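Local coordinates for putative protein-disulfide isomerase (Pseudomonas syringae pv. tomato, PDB 3GN3), which is of unknown function but, as a DsbA-family member with a thioredoxin-like sheet and a helical insertion, probably takes part in thiol-disulfide exchange, at residues W142-K145 with Y146-N150; Q55-P58 with W59-F62. All blocks are in the same frame, centred on the assembly; numbering follows the deposited sequence.

Interaction 1. Residues W142-K145 with Y146-N150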
# COMPACT_ATOMS: atom_id res chain seq x y z
N TRP A 142 -4.42 2.47 -15.76
CA TRP A 142 -3.14 3.02 -15.30
C TRP A 142 -3.32 3.92 -14.06
O TRP A 142 -2.59 3.76 -13.06
CB TRP A 142 -2.39 3.78 -16.40
CG TRP A 142 -1.02 4.13 -15.90
CD1 TRP A 142 0.11 3.38 -16.03
CD2 TRP A 142 -0.64 5.27 -15.11
NE1 TRP A 142 1.17 3.99 -15.40
CE2 TRP A 142 0.74 5.14 -14.81
CE3 TRP A 142 -1.33 6.39 -14.62
CZ2 TRP A 142 1.45 6.09 -14.04
CZ3 TRP A 142 -0.61 7.34 -13.84
CH2 TRP A 142 0.76 7.18 -13.58
N HIS A 143 -4.27 4.85 -14.13
CA HIS A 143 -4.58 5.74 -13.01
C HIS A 143 -4.98 4.96 -11.77
O HIS A 143 -4.41 5.15 -10.70
CB HIS A 143 -5.64 6.75 -13.40
CG HIS A 143 -5.11 7.82 -14.30
ND1 HIS A 143 -4.66 9.03 -13.82
CD2 HIS A 143 -4.89 7.83 -15.64
CE1 HIS A 143 -4.22 9.76 -14.83
NE2 HIS A 143 -4.34 9.05 -15.94
N THR A 144 -5.91 4.03 -11.95
CA THR A 144 -6.40 3.22 -10.86
C THR A 144 -5.29 2.39 -10.22
O THR A 144 -5.08 2.44 -9.00
CB THR A 144 -7.53 2.38 -11.35
OG1 THR A 144 -8.51 3.27 -11.90
CG2 THR A 144 -8.15 1.59 -10.21
N LYS A 145 -4.53 1.70 -11.07
CA LYS A 145 -3.40 0.91 -10.62
C LYS A 145 -2.36 1.76 -9.83
O LYS A 145 -1.82 1.33 -8.79
CB LYS A 145 -2.79 0.20 -11.83
CG LYS A 145 -1.96 -1.00 -11.49
CD LYS A 145 -1.48 -1.67 -12.75
CE LYS A 145 -0.30 -2.59 -12.46
NZ LYS A 145 -0.09 -3.55 -13.59
N TYR A 146 -2.09 2.97 -10.32
CA TYR A 146 -1.08 3.83 -9.71
C TYR A 146 -1.58 4.33 -8.35
O TYR A 146 -0.83 4.31 -7.35
CB TYR A 146 -0.75 4.98 -10.66
CG TYR A 146 0.35 5.90 -10.20
CD1 TYR A 146 1.69 5.50 -10.24
CD2 TYR A 146 0.06 7.18 -9.76
CE1 TYR A 146 2.71 6.37 -9.82
CE2 TYR A 146 1.05 8.05 -9.34
CZ TYR A 146 2.37 7.65 -9.37
OH TYR A 146 3.35 8.54 -8.96
N ALA A 147 -2.85 4.73 -8.33
CA ALA A 147 -3.55 5.15 -7.11
C ALA A 147 -3.51 4.06 -6.04
O ALA A 147 -3.01 4.27 -4.92
CB ALA A 147 -4.98 5.56 -7.44
N ARG A 148 -4.03 2.89 -6.40
CA ARG A 148 -3.97 1.71 -5.53
C ARG A 148 -2.57 1.36 -5.01
O ARG A 148 -2.42 1.06 -3.82
CB ARG A 148 -4.63 0.51 -6.23
CG ARG A 148 -6.10 0.72 -6.40
CD ARG A 148 -6.67 -0.28 -7.36
NE ARG A 148 -8.13 -0.21 -7.38
CZ ARG A 148 -8.92 -0.91 -8.18
NH1 ARG A 148 -8.42 -1.76 -9.08
NH2 ARG A 148 -10.24 -0.77 -8.09
N GLN A 149 -1.55 1.40 -5.87
CA GLN A 149 -0.18 1.06 -5.42
C GLN A 149 0.31 2.04 -4.35
O GLN A 149 1.06 1.67 -3.44
CB GLN A 149 0.78 1.06 -6.59
CG GLN A 149 2.15 0.49 -6.26
CD GLN A 149 3.14 0.64 -7.42
OE1 GLN A 149 3.03 -0.06 -8.44
NE2 GLN A 149 4.10 1.55 -7.28
N ASN A 150 -0.14 3.29 -4.48
CA ASN A 150 0.22 4.33 -3.53
C ASN A 150 -0.73 4.44 -2.33
O ASN A 150 -0.48 5.23 -1.42
CB ASN A 150 0.41 5.67 -4.26
CG ASN A 150 1.72 5.72 -5.03
OD1 ASN A 150 2.80 5.90 -4.43
ND2 ASN A 150 1.65 5.52 -6.37
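With CG anti to the backbone N in both residues (chi1 -172° in W142, -176° in Y146), the side chains of W142 and Y146 leave the helix in the same direction, one turn apart. The six-membered ring of W142 and the phenol form an offset stack with planes 13° apart and centroids separated by 4.8 Å. W142 CH2 approaches Y146 CG to 3.6 Å, over the rim of the phenol, while Y146 CB makes a CH-pi contact with the indole face. N150 ND2 covers the opposite phenol face, held there by a 2.9 Å hydrogen bond to Y146 O, which N150 N also reaches, from the opposite face of its plane. This is i to i+4 packing on helix 137-150, which lies against the mixed thioredoxin-like sheet. Large flat aromatics suit the sheet-facing side, where both touch R53; the tyrosine also brings a hydroxyl that hydrogen-bonds E19. Elsewhere, T144 CG2 sits over the centre of the R148 guanidinium face, 3.3 Å from R148 CZ, while T144 OG1 hydrogen-bonds back to V140 O. Threonine thus offers a methyl to the flat cation and a hydroxyl to the helix backbone. P58 of the third subunit packs on T144.

Interaction 2. Residues Q55-P58 with W59-F62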
# COMPACT_ATOMS: atom_id res chain seq x y z
N GLN A 55 -8.72 9.72 -9.40
CA GLN A 55 -9.09 8.83 -8.31
C GLN A 55 -10.57 8.58 -8.42
O GLN A 55 -11.38 9.35 -7.88
CB GLN A 55 -8.77 9.50 -6.96
CG GLN A 55 -9.32 8.79 -5.70
CD GLN A 55 -8.50 7.58 -5.31
OE1 GLN A 55 -7.66 7.11 -6.08
NE2 GLN A 55 -8.72 7.07 -4.10
N SER A 56 -10.94 7.53 -9.14
CA SER A 56 -12.35 7.19 -9.33
C SER A 56 -12.96 6.59 -8.03
O SER A 56 -12.50 5.57 -7.56
CB SER A 56 -12.46 6.21 -10.49
OG SER A 56 -13.80 5.95 -10.81
N GLN A 57 -13.97 7.24 -7.45
CA GLN A 57 -14.57 6.75 -6.20
C GLN A 57 -15.86 5.97 -6.48
O GLN A 57 -16.80 6.54 -7.06
CB GLN A 57 -14.85 7.91 -5.23
CG GLN A 57 -13.68 8.87 -4.97
CD GLN A 57 -12.64 8.32 -4.01
OE1 GLN A 57 -12.27 7.15 -4.07
NE2 GLN A 57 -12.15 9.17 -3.13
N PRO A 58 -15.93 4.69 -6.06
CA PRO A 58 -17.08 3.82 -6.40
C PRO A 58 -18.40 4.31 -5.82
O PRO A 58 -19.47 3.96 -6.35
CB PRO A 58 -16.70 2.46 -5.81
CG PRO A 58 -15.23 2.48 -5.71
CD PRO A 58 -14.87 3.92 -5.37
N TRP A 59 -18.35 5.11 -4.75
CA TRP A 59 -19.58 5.72 -4.24
C TRP A 59 -20.02 6.96 -5.04
O TRP A 59 -21.11 7.49 -4.82
CB TRP A 59 -19.53 5.98 -2.73
CG TRP A 59 -18.45 6.95 -2.31
CD1 TRP A 59 -18.61 8.28 -2.07
CD2 TRP A 59 -17.07 6.66 -2.08
NE1 TRP A 59 -17.40 8.84 -1.70
CE2 TRP A 59 -16.44 7.87 -1.70
CE3 TRP A 59 -16.29 5.49 -2.16
CZ2 TRP A 59 -15.07 7.96 -1.41
CZ3 TRP A 59 -14.90 5.58 -1.86
CH2 TRP A 59 -14.32 6.81 -1.49
N HIS A 60 -19.19 7.42 -5.97
CA HIS A 60 -19.61 8.37 -7.00
C HIS A 60 -19.97 7.56 -8.28
O HIS A 60 -19.10 7.28 -9.10
CB HIS A 60 -18.48 9.40 -7.27
CG HIS A 60 -18.28 10.37 -6.15
ND1 HIS A 60 -18.50 11.72 -6.29
CD2 HIS A 60 -17.91 10.18 -4.86
CE1 HIS A 60 -18.27 12.33 -5.14
NE2 HIS A 60 -17.92 11.42 -4.25
N MET A 61 -21.24 7.19 -8.41
CA MET A 61 -21.65 6.10 -9.33
C MET A 61 -21.44 6.34 -10.84
O MET A 61 -21.28 5.38 -11.61
CB MET A 61 -23.07 5.60 -9.02
CG MET A 61 -23.16 4.74 -7.73
SD MET A 61 -24.79 4.20 -7.10
CE MET A 61 -25.72 5.73 -6.95
N PHE A 62 -21.37 7.60 -11.26
CA PHE A 62 -21.03 7.86 -12.65
C PHE A 62 -19.55 8.17 -12.86
O PHE A 62 -19.15 8.66 -13.93
CB PHE A 62 -21.94 8.95 -13.27
CG PHE A 62 -23.16 8.40 -13.97
CD1 PHE A 62 -24.43 8.83 -13.62
CD2 PHE A 62 -23.04 7.43 -14.97
CE1 PHE A 62 -25.58 8.32 -14.25
CE2 PHE A 62 -24.18 6.91 -15.62
CZ PHE A 62 -25.45 7.36 -15.25
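The indole of W59 carries Q57 on one face: Q57 CB stands 3.7 Å from the centroid of the W59 six-membered ring, almost on its normal, in a CH-pi contact. H102 meets the same indole edge-to-face, and K141 of the third subunit adds a cation-pi contact, while W59 NE1 lies in the plane of the H60 imidazole, at its edge. The chain makes a type I beta turn from Q57 to H60, in the loop between strand 48-54 and helix 63-73. P58 suits its second position, since its ring fixes the phi that such a turn needs; P58 CD also packs 3.8 Å from W59 CE3. W59 CG falls between the backbone N and the carbonyl carbon (chi1 63°), which swings the indole back over Q57. Q57 bends at chi2 and carries its amide out over the ring, tilted 36° against it, with Q57 OE1 3.3 Å from W59 CH2. Q57 OE1 accepts from R148 NH1 of the third subunit, and Q57 NE2 donates to H153 O. H60 ND1 hydrogen-bonds T25 OG1. The hydrogen bond from H60 N to Q57 O closes the turn at 2.8 Å, the donor 49° above the carbonyl plane.

Interaction 2 comes first along the chain, in the loop that leaves strand 48-54, and interaction 1 follows much later on helix 137-150. Their centres are about 14 Å apart, yet they touch where A147 CB packs 3.4 Å from Q55 OE1. Strand 48-54 ties them together: its end leads into the loop of 55-62, and its residues R53 and L54 meet the helix through W142, H143 and Y146. Parts far apart in sequence are thus brought side by side at one end of this strand of the central sheet. Both contacts border the third subunit, so helix and loop contribute to the same interface, while Q149 and N150 extend interaction 1 toward the second subunit, joining three of the four chains.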